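Local coordinates for protein secretion chaperonin CsaA (Picrophilus torridus, PDB 5ZDI) that probably binds tRNA through its OB-fold domain and, as a CsaA protein, is thought to act as a chaperone in protein secretion, at residues Y31-Y36 with D56-K61; I35-I40 with A65-P70. All blocks are in the same frame, centred on the assembly; numbering follows the deposited sequence.

Contact 1 (Y31-Y36 with D56-K61); sequences YKLKIY and DELINK
L58 meets the strand 31-36 through one methyl, CD1, which meets the Y31 ring obliquely, 3.6 Å from Y31 CD2 and about as close to Y31 CE2. L33 CD2 stands farther from L58 CD1, at 4.5 Å. Y31 and L33 are two residues apart on the strand, and the L58 methyl sits in the angle between them. Its reach comes from the leucine's extended form, with CG anti to the carbonyl carbon (chi1 -59°) and CD1 anti to CA (chi2 171°). The backbones stay well separated, with L33 CA and L58 CA 9.0 Å apart, so apolar side chains alone join them, and all three are buried. In an OB fold a helix between the third and fourth barrel strands typically covers one end of the barrel; the short helix 55-58 occupies that position in the chain, and L58 points from it toward strand 31-36. Around this first shell, L58 also packs on I50, Y53 and L94, while the Y31 hydroxyl is hydrogen-bonded to the carbonyl oxygen of Y53, which ties the ring to the loop just before the helix. L58 also opens a type II beta turn that ends at K61, closed by a 3.0 Å hydrogen bond from K61 N to L58 O. K61 NZ then forms a salt bridge with D98 of the second subunit.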
loop_
_atom_site.group_PDB
_atom_site.type_symbol
_atom_site.label_atom_id
_atom_site.label_comp_id
_atom_site.label_asym_id
_atom_site.label_seq_id
_atom_site.Cartn_x
_atom_site.Cartn_y
_atom_site.Cartn_z
ATOM N N TYR A 31 -6.268 12.446 13.441
ATOM C CA TYR A 31 -6.059 11.666 14.638
ATOM C C TYR A 31 -4.563 11.458 14.905
ATOM O O TYR A 31 -3.778 11.298 13.962
ATOM C CB TYR A 31 -6.655 10.258 14.555
ATOM C CG TYR A 31 -8.170 10.166 14.424
ATOM C CD1 TYR A 31 -9.007 10.913 15.282
ATOM C CD2 TYR A 31 -8.765 9.355 13.519
ATOM C CE1 TYR A 31 -10.351 10.853 15.186
ATOM C CE2 TYR A 31 -10.154 9.228 13.434
ATOM C CZ TYR A 31 -10.956 10.026 14.274
ATOM O OH TYR A 31 -12.314 9.894 14.138
ATOM N N LYS A 32 -4.260 11.378 16.181
ATOM C CA LYS A 32 -3.007 10.762 16.689
ATOM C C LYS A 32 -3.249 9.256 16.825
ATOM O O LYS A 32 -4.163 8.785 17.508
ATOM C CB LYS A 32 -2.580 11.374 18.045
ATOM C CG LYS A 32 -2.302 12.827 18.052
ATOM C CD LYS A 32 -2.175 13.173 19.568
ATOM C CE LYS A 32 -1.582 14.496 19.700
ATOM N NZ LYS A 32 -1.434 14.757 21.157
ATOM N N LEU A 33 -2.406 8.470 16.174
ATOM C CA LEU A 33 -2.455 7.041 16.203
ATOM C C LEU A 33 -1.195 6.453 16.842
ATOM O O LEU A 33 -0.100 6.910 16.555
ATOM C CB LEU A 33 -2.426 6.487 14.750
ATOM C CG LEU A 33 -3.430 7.022 13.783
ATOM C CD1 LEU A 33 -3.289 6.309 12.449
ATOM C CD2 LEU A 33 -4.814 6.769 14.320
ATOM N N LYS A 34 -1.383 5.464 17.714
ATOM C CA LYS A 34 -0.309 4.665 18.281
ATOM C C LYS A 34 -0.435 3.276 17.662
ATOM O O LYS A 34 -1.438 2.600 17.806
ATOM C CB LYS A 34 -0.367 4.667 19.793
ATOM C CG LYS A 34 0.688 3.745 20.360
ATOM C CD LYS A 34 0.705 3.907 21.870
ATOM C CE LYS A 34 1.634 2.911 22.482
ATOM N NZ LYS A 34 1.779 3.407 23.881
ATOM N N ILE A 35 0.604 2.886 16.904
ATOM C CA ILE A 35 0.547 1.730 15.991
ATOM C C ILE A 35 1.690 0.767 16.362
ATOM O O ILE A 35 2.859 1.210 16.597
ATOM C CB ILE A 35 0.781 2.199 14.549
ATOM C CG1 ILE A 35 -0.171 3.326 14.218
ATOM C CG2 ILE A 35 0.682 1.051 13.576
ATOM C CD1 ILE A 35 -0.030 3.920 12.855
ATOM N N TYR A 36 1.353 -0.505 16.392
ATOM C CA TYR A 36 2.334 -1.580 16.736
ATOM C C TYR A 36 2.816 -2.190 15.456
ATOM O O TYR A 36 2.019 -2.518 14.611
ATOM C CB TYR A 36 1.661 -2.643 17.579
ATOM C CG TYR A 36 2.612 -3.781 17.982
ATOM C CD1 TYR A 36 3.734 -3.530 18.784
ATOM C CD2 TYR A 36 2.370 -5.109 17.570
ATOM C CE1 TYR A 36 4.574 -4.576 19.179
ATOM C CE2 TYR A 36 3.265 -6.143 17.899
ATOM C CZ TYR A 36 4.340 -5.858 18.708
ATOM O OH TYR A 36 5.205 -6.892 19.049
ATOM N N ASP A 56 -13.481 4.049 16.940
ATOM C CA ASP A 56 -13.703 2.619 17.101
ATOM C C ASP A 56 -13.532 1.776 15.848
ATOM O O ASP A 56 -13.221 0.604 15.964
ATOM C CB ASP A 56 -15.059 2.340 17.775
ATOM C CG ASP A 56 -15.028 2.610 19.290
ATOM O OD1 ASP A 56 -14.156 2.046 20.002
ATOM O OD2 ASP A 56 -15.895 3.360 19.767
ATOM N N GLU A 57 -13.646 2.370 14.670
ATOM C CA GLU A 57 -13.306 1.685 13.418
ATOM C C GLU A 57 -11.841 1.467 13.202
ATOM O O GLU A 57 -11.493 0.571 12.483
ATOM C CB GLU A 57 -13.894 2.385 12.220
ATOM C CG GLU A 57 -15.436 2.538 12.380
ATOM C CD GLU A 57 -15.990 3.314 11.202
ATOM O OE1 GLU A 57 -15.645 4.465 10.910
ATOM O OE2 GLU A 57 -16.784 2.729 10.525
ATOM N N LEU A 58 -10.980 2.200 13.908
ATOM C CA LEU A 58 -9.567 2.085 13.658
ATOM C C LEU A 58 -8.883 1.177 14.694
ATOM O O LEU A 58 -7.813 0.669 14.456
ATOM C CB LEU A 58 -8.941 3.476 13.644
ATOM C CG LEU A 58 -9.453 4.459 12.657
ATOM C CD1 LEU A 58 -8.925 5.865 12.874
ATOM C CD2 LEU A 58 -9.041 3.993 11.245
ATOM N N ILE A 59 -9.455 1.029 15.888
ATOM C CA ILE A 59 -8.834 0.160 16.913
ATOM C C ILE A 59 -8.684 -1.263 16.383
ATOM O O ILE A 59 -9.650 -1.912 15.879
ATOM C CB ILE A 59 -9.669 0.185 18.187
ATOM C CG1 ILE A 59 -9.710 1.625 18.749
ATOM C CG2 ILE A 59 -9.185 -0.849 19.187
ATOM C CD1 ILE A 59 -8.465 1.998 19.502
ATOM N N ASN A 60 -7.458 -1.786 16.538
ATOM C CA ASN A 60 -7.108 -3.065 15.990
ATOM C C ASN A 60 -7.260 -3.287 14.500
ATOM O O ASN A 60 -7.260 -4.430 14.011
ATOM C CB ASN A 60 -7.706 -4.216 16.881
ATOM C CG ASN A 60 -6.990 -4.255 18.249
ATOM O OD1 ASN A 60 -5.699 -4.256 18.280
ATOM N ND2 ASN A 60 -7.761 -4.177 19.365
ATOM N N LYS A 61 -7.280 -2.193 13.732
ATOM C CA LYS A 61 -7.213 -2.280 12.286
ATOM C C LYS A 61 -5.778 -2.422 11.771
ATOM O O LYS A 61 -4.886 -1.648 12.199
ATOM C CB LYS A 61 -7.861 -1.016 11.683
ATOM C CG LYS A 61 -8.189 -1.139 10.222
ATOM C CD LYS A 61 -8.648 0.199 9.703
ATOM C CE LYS A 61 -8.739 0.321 8.153
ATOM N NZ LYS A 61 -9.541 -0.683 7.567
#

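Contact 2 (I35-I40 with A65-P70); sequences IYFGDI and AVVNFP
The F37 ring has V67 over one face and A65 at its edge. V67 CG1 makes a CH-pi contact, 4.1 Å from the centroid of the F37 ring and 20° off its normal, displaced toward the rim where F37 CE1 lies. Near the ring plane, A65 CB touches F37 CZ at 3.7 Å. With CG anti to the carbonyl carbon (chi1 -79°), the phenyl group leans across to A65 and V67, two residues apart on the facing segment. With an alanine here in place of the phenyl ring, V67 CG1 would probably lose the face it packs on and a gap would be likely to open beside A65 CB. V66 CG1 lies over the centre of the F69 ring, which itself stacks on Y4 of the second subunit. R13 and V81 touch both F37 and V67, and K44 also touches F37. Residues 35-36 and 65-66 end two strands that both pair antiparallel with strand 12-22; F37 and V67 lie just past those ends, consistent with packing at one end of the curled antiparallel sheet of an OB fold.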
loop_
_atom_site.group_PDB
_atom_site.type_symbol
_atom_site.label_atom_id
_atom_site.label_comp_id
_atom_site.label_asym_id
_atom_site.label_seq_id
_atom_site.Cartn_x
_atom_site.Cartn_y
_atom_site.Cartn_z
ATOM N N ILE A 35 0.604 2.886 16.904
ATOM C CA ILE A 35 0.547 1.730 15.991
ATOM C C ILE A 35 1.690 0.767 16.362
ATOM O O ILE A 35 2.859 1.210 16.597
ATOM C CB ILE A 35 0.781 2.199 14.549
ATOM C CG1 ILE A 35 -0.171 3.326 14.218
ATOM C CG2 ILE A 35 0.682 1.051 13.576
ATOM C CD1 ILE A 35 -0.030 3.920 12.855
ATOM N N TYR A 36 1.353 -0.505 16.392
ATOM C CA TYR A 36 2.334 -1.580 16.736
ATOM C C TYR A 36 2.816 -2.190 15.456
ATOM O O TYR A 36 2.019 -2.518 14.611
ATOM C CB TYR A 36 1.661 -2.643 17.579
ATOM C CG TYR A 36 2.612 -3.781 17.982
ATOM C CD1 TYR A 36 3.734 -3.530 18.784
ATOM C CD2 TYR A 36 2.370 -5.109 17.570
ATOM C CE1 TYR A 36 4.574 -4.576 19.179
ATOM C CE2 TYR A 36 3.265 -6.143 17.899
ATOM C CZ TYR A 36 4.340 -5.858 18.708
ATOM O OH TYR A 36 5.205 -6.892 19.049
ATOM N N PHE A 37 4.149 -2.316 15.307
ATOM C CA PHE A 37 4.799 -2.776 14.077
ATOM C C PHE A 37 5.667 -4.021 14.376
ATOM O O PHE A 37 6.603 -4.334 13.661
ATOM C CB PHE A 37 5.676 -1.639 13.574
ATOM C CG PHE A 37 4.899 -0.577 12.856
ATOM C CD1 PHE A 37 4.456 -0.780 11.535
ATOM C CD2 PHE A 37 4.666 0.657 13.445
ATOM C CE1 PHE A 37 3.721 0.175 10.851
ATOM C CE2 PHE A 37 3.952 1.653 12.754
ATOM C CZ PHE A 37 3.472 1.417 11.492
ATOM N N GLY A 38 5.365 -4.709 15.462
ATOM C CA GLY A 38 6.016 -6.013 15.725
ATOM C C GLY A 38 7.112 -5.844 16.789
ATOM O O GLY A 38 7.484 -4.708 17.193
ATOM N N ASP A 39 7.777 -6.943 17.092
ATOM C CA ASP A 39 8.726 -7.057 18.200
ATOM C C ASP A 39 10.011 -6.270 18.049
ATOM O O ASP A 39 10.761 -6.086 19.038
ATOM C CB ASP A 39 9.186 -8.525 18.405
ATOM C CG ASP A 39 8.095 -9.445 18.879
ATOM O OD1 ASP A 39 7.306 -9.075 19.788
ATOM O OD2 ASP A 39 8.040 -10.576 18.337
ATOM N N ILE A 40 10.401 -5.958 16.818
ATOM C CA ILE A 40 11.642 -5.246 16.573
ATOM C C ILE A 40 11.407 -3.732 16.463
ATOM O O ILE A 40 12.037 -2.917 17.152
ATOM C CB ILE A 40 12.351 -5.803 15.322
ATOM C CG1 ILE A 40 12.745 -7.270 15.579
ATOM C CG2 ILE A 40 13.556 -4.960 14.962
ATOM C CD1 ILE A 40 12.878 -8.096 14.308
ATOM N N ALA A 65 2.190 1.278 6.481
ATOM C CA ALA A 65 2.916 2.521 6.704
ATOM C C ALA A 65 4.357 2.478 6.245
ATOM O O ALA A 65 5.016 1.429 6.291
ATOM C CB ALA A 65 2.857 2.890 8.173
ATOM N N VAL A 66 4.853 3.677 5.886
ATOM C CA VAL A 66 6.246 3.899 5.651
ATOM C C VAL A 66 6.928 4.087 7.001
ATOM O O VAL A 66 6.530 5.003 7.753
ATOM C CB VAL A 66 6.501 5.128 4.796
ATOM C CG1 VAL A 66 8.057 5.240 4.707
ATOM C CG2 VAL A 66 5.881 4.959 3.431
ATOM N N VAL A 67 7.970 3.275 7.299
ATOM C CA VAL A 67 8.547 3.314 8.632
ATOM C C VAL A 67 9.971 3.882 8.757
ATOM O O VAL A 67 10.460 4.033 9.876
ATOM C CB VAL A 67 8.535 1.896 9.307
ATOM C CG1 VAL A 67 7.082 1.410 9.415
ATOM C CG2 VAL A 67 9.505 0.941 8.586
ATOM N N ASN A 68 10.543 4.284 7.651
ATOM C CA ASN A 68 11.930 4.820 7.620
ATOM C C ASN A 68 12.068 6.231 7.148
ATOM O O ASN A 68 13.137 6.649 6.628
ATOM C CB ASN A 68 12.811 3.848 6.815
ATOM C CG ASN A 68 12.490 3.789 5.328
ATOM O OD1 ASN A 68 11.333 3.961 4.889
ATOM N ND2 ASN A 68 13.541 3.507 4.502
ATOM N N PHE A 69 11.020 7.014 7.320
ATOM C CA PHE A 69 11.135 8.459 7.168
ATOM C C PHE A 69 11.760 9.087 8.452
ATOM O O PHE A 69 11.573 8.529 9.566
ATOM C CB PHE A 69 9.779 9.114 7.033
ATOM C CG PHE A 69 9.059 8.919 5.708
ATOM C CD1 PHE A 69 9.713 8.973 4.484
ATOM C CD2 PHE A 69 7.670 8.757 5.687
ATOM C CE1 PHE A 69 9.024 8.836 3.300
ATOM C CE2 PHE A 69 6.981 8.704 4.491
ATOM C CZ PHE A 69 7.640 8.739 3.327
ATOM N N PRO A 70 12.378 10.276 8.308
ATOM C CA PRO A 70 12.700 11.097 9.436
ATOM C C PRO A 70 11.449 11.502 10.224
ATOM O O PRO A 70 10.394 11.686 9.650
ATOM C CB PRO A 70 13.356 12.336 8.813
ATOM C CG PRO A 70 13.566 12.043 7.377
ATOM C CD PRO A 70 12.628 10.972 7.025
#

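Both contacts start from strand 31-36 and share I35 and Y36, yet their centres are about 14 Å apart. Contact 1 uses the beginning of the strand, contact 2 the residue just beyond its end. The partners come later and in the same order: helix 55-58 with its turn, then the end of strand 62-66 and the loop after it. Strands 31-36 and 62-66 belong to one antiparallel sheet, each paired with strand 12-22, so the two contacts join strand 31-36 and its exit to consecutive elements of the putative tRNA-binding domain. Neighbouring residues of both partner segments reach the second subunit: K61 next to contact 1, and V66, N68, F69 and P70 next to contact 2.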